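Local coordinates for regulatory protein (Bacillus megaterium, PDB 4UA1) that regulates transcription of mercury resistance genes as a mercury(II)-sensing, DNA-binding MerR-family dimer, probably repressing without the metal and activating with it, at the interface of chains A and B. Sequence-based numbering; all coordinates share one arbitrary frame. Chains: chain A/B, Regulatory protein.

The interface of chains A and B. Residues chain A 114-115, 118, 120, 122-126; chain B 72, 76-80, 82-83.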
# COMPACT_ATOMS: atom_id res chain seq x y z
N CYS A 114 15.13 23.19 -8.60
CA CYS A 114 14.38 24.17 -9.37
C CYS A 114 14.98 25.61 -9.16
O CYS A 114 15.43 25.96 -8.06
CB CYS A 114 12.87 24.05 -9.02
SG CYS A 114 12.13 22.40 -9.47
N PRO A 115 15.01 26.44 -10.23
CA PRO A 115 15.57 27.80 -10.11
C PRO A 115 14.67 28.74 -9.28
O PRO A 115 13.52 28.39 -8.99
CB PRO A 115 15.65 28.28 -11.57
CG PRO A 115 14.61 27.51 -12.29
CD PRO A 115 14.57 26.14 -11.61
N LYS A 118 10.53 30.41 -11.27
CA LYS A 118 9.92 29.18 -11.70
C LYS A 118 8.85 29.43 -12.74
O LYS A 118 8.09 28.52 -13.08
CB LYS A 118 9.36 28.43 -10.50
CG LYS A 118 10.44 28.18 -9.45
CD LYS A 118 9.97 27.27 -8.31
CE LYS A 118 11.07 27.04 -7.30
NZ LYS A 118 11.71 28.33 -6.96
N ILE A 120 8.41 29.30 -15.98
CA ILE A 120 9.14 28.79 -17.15
C ILE A 120 8.59 27.44 -17.56
O ILE A 120 7.89 26.75 -16.78
CB ILE A 120 10.66 28.65 -16.92
CG1 ILE A 120 10.93 27.86 -15.63
CG2 ILE A 120 11.36 30.01 -16.91
CD1 ILE A 120 12.39 27.70 -15.33
N GLU A 122 10.68 24.88 -18.71
CA GLU A 122 11.66 23.86 -18.34
C GLU A 122 11.58 23.59 -16.85
O GLU A 122 11.80 24.50 -16.05
CB GLU A 122 13.10 24.33 -18.60
CG GLU A 122 13.49 24.86 -19.97
CD GLU A 122 13.40 26.40 -20.03
OE1 GLU A 122 14.17 27.03 -20.79
OE2 GLU A 122 12.64 26.99 -19.24
N CYS A 123 11.25 22.37 -16.44
CA CYS A 123 11.35 22.05 -15.01
C CYS A 123 12.40 20.96 -14.79
O CYS A 123 12.27 19.83 -15.28
CB CYS A 123 10.01 21.61 -14.43
SG CYS A 123 10.11 21.02 -12.70
N PRO A 124 13.45 21.30 -14.05
CA PRO A 124 14.50 20.32 -13.71
C PRO A 124 13.97 19.04 -13.07
O PRO A 124 14.56 17.98 -13.25
CB PRO A 124 15.38 21.08 -12.71
CG PRO A 124 15.12 22.53 -13.02
CD PRO A 124 13.71 22.63 -13.48
N ILE A 125 12.87 19.12 -12.34
CA ILE A 125 12.30 17.93 -11.73
C ILE A 125 11.85 16.96 -12.83
O ILE A 125 12.27 15.80 -12.88
CB ILE A 125 11.15 18.27 -10.79
CG1 ILE A 125 11.66 19.13 -9.63
CG2 ILE A 125 10.51 17.01 -10.24
CD1 ILE A 125 10.60 19.49 -8.57
N ILE A 126 11.01 17.47 -13.73
CA ILE A 126 10.46 16.69 -14.80
C ILE A 126 11.58 16.14 -15.69
O ILE A 126 11.59 14.96 -16.04
CB ILE A 126 9.48 17.55 -15.63
CG1 ILE A 126 8.32 17.98 -14.72
CG2 ILE A 126 8.95 16.76 -16.84
CD1 ILE A 126 7.36 19.00 -15.35
N VAL B 72 0.20 20.89 -15.30
CA VAL B 72 1.47 21.24 -15.92
C VAL B 72 1.28 21.43 -17.42
O VAL B 72 1.76 22.41 -17.99
CB VAL B 72 2.58 20.18 -15.68
CG1 VAL B 72 3.87 20.61 -16.36
CG2 VAL B 72 2.80 19.94 -14.19
N GLU B 76 1.51 28.16 -17.92
CA GLU B 76 2.73 28.83 -18.31
C GLU B 76 3.88 28.47 -17.36
O GLU B 76 4.97 28.12 -17.80
CB GLU B 76 2.53 30.35 -18.37
CG GLU B 76 3.79 31.17 -18.64
CD GLU B 76 3.50 32.65 -18.86
OE1 GLU B 76 4.09 33.49 -18.15
OE2 GLU B 76 2.70 32.97 -19.77
N ALA B 77 3.66 28.54 -16.05
CA ALA B 77 4.79 28.24 -15.21
C ALA B 77 4.75 26.77 -14.84
O ALA B 77 4.17 26.38 -13.83
CB ALA B 77 4.76 29.10 -13.96
N LYS B 78 5.48 25.97 -15.61
CA LYS B 78 5.41 24.53 -15.44
C LYS B 78 6.34 24.15 -14.30
O LYS B 78 6.01 23.32 -13.46
CB LYS B 78 5.77 23.80 -16.73
CG LYS B 78 4.90 24.18 -17.88
CD LYS B 78 5.15 23.26 -19.07
CE LYS B 78 4.34 23.70 -20.30
NZ LYS B 78 2.89 23.87 -19.98
N CYS B 79 7.50 24.78 -14.26
CA CYS B 79 8.44 24.55 -13.19
C CYS B 79 7.80 24.86 -11.82
O CYS B 79 7.91 24.06 -10.89
CB CYS B 79 9.68 25.41 -13.43
SG CYS B 79 10.86 25.37 -12.09
N ARG B 80 7.08 25.98 -11.72
CA ARG B 80 6.44 26.32 -10.46
C ARG B 80 5.39 25.27 -10.05
O ARG B 80 5.32 24.86 -8.87
CB ARG B 80 5.78 27.71 -10.55
CG ARG B 80 5.06 28.16 -9.29
CD ARG B 80 4.10 29.30 -9.59
NE ARG B 80 3.01 28.81 -10.43
CZ ARG B 80 2.16 29.59 -11.10
NH1 ARG B 80 2.28 30.91 -11.02
NH2 ARG B 80 1.20 29.03 -11.85
N MET B 82 5.15 22.11 -10.92
CA MET B 82 5.76 20.86 -10.55
C MET B 82 6.43 20.95 -9.17
O MET B 82 6.35 20.01 -8.37
CB MET B 82 6.76 20.45 -11.63
CG MET B 82 7.12 19.01 -11.50
SD MET B 82 5.67 17.96 -11.55
CE MET B 82 6.36 16.50 -10.78
N TYR B 83 7.04 22.10 -8.90
CA TYR B 83 7.64 22.38 -7.61
C TYR B 83 6.63 22.25 -6.47
O TYR B 83 6.88 21.57 -5.44
CB TYR B 83 8.25 23.78 -7.66
CG TYR B 83 8.93 24.28 -6.40
CD1 TYR B 83 10.19 23.83 -6.03
CD2 TYR B 83 8.34 25.30 -5.64
CE1 TYR B 83 10.81 24.32 -4.89
CE2 TYR B 83 8.96 25.80 -4.51
CZ TYR B 83 10.20 25.32 -4.14
OH TYR B 83 10.82 25.83 -3.02
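The extended loop of chain A that follows helix 78-112 and runs into helix 124-130 crosses the N-terminal end of helix 78-112 of chain B, where the A:Ile120 carbonyl O accepts hydrogen bonds from B:Lys78 N (2.8 Å) and B:Cys79 N (3.2 Å). The second bond is nearly straight, 169° at the hydrogen. One loop oxygen thus caps two amides of the helix's first turn; both stand above its carbonyl plane. This is metal-site assembly across a dimer: A:Cys114 and A:Cys123 are mercury ligands on the loop, and B:Cys79, from the partner's long dimerisation helix, is the third cysteine characteristic of MerR. B:Cys79 holds its sulfur anti to the backbone N (chi1 174°), bringing SG up to the two loop sulfurs to close a triangle, against A:Pro115 CD and A:Lys118 CB. The A:Cys123 sulfur is also anti to its N, and this SG lies on B:Met82 CB at 3.6 Å. By contrast, A:Cys114 SG sits beside its own N (chi1 -63°), 4.2 Å from B:Cys79 SG. Gathering the sulfurs in this way, near a helix N-terminus, could favour thiolate. Around them, A:Ile126 crosses B:Met82 obliquely, CG1 meeting CG at 3.6 Å, while its CD1 reaches tip to tip toward B:Val72 CG1. On the other flank A:Lys118, extended until a bend at its last torsion, crosses B:Tyr83 so that its CE methylene lies over the ring centre, 3.4 Å from the centroid. That bend delivers its terminal NZ to A:Pro115 O at 2.7 Å, in the carbonyl plane on a lone pair.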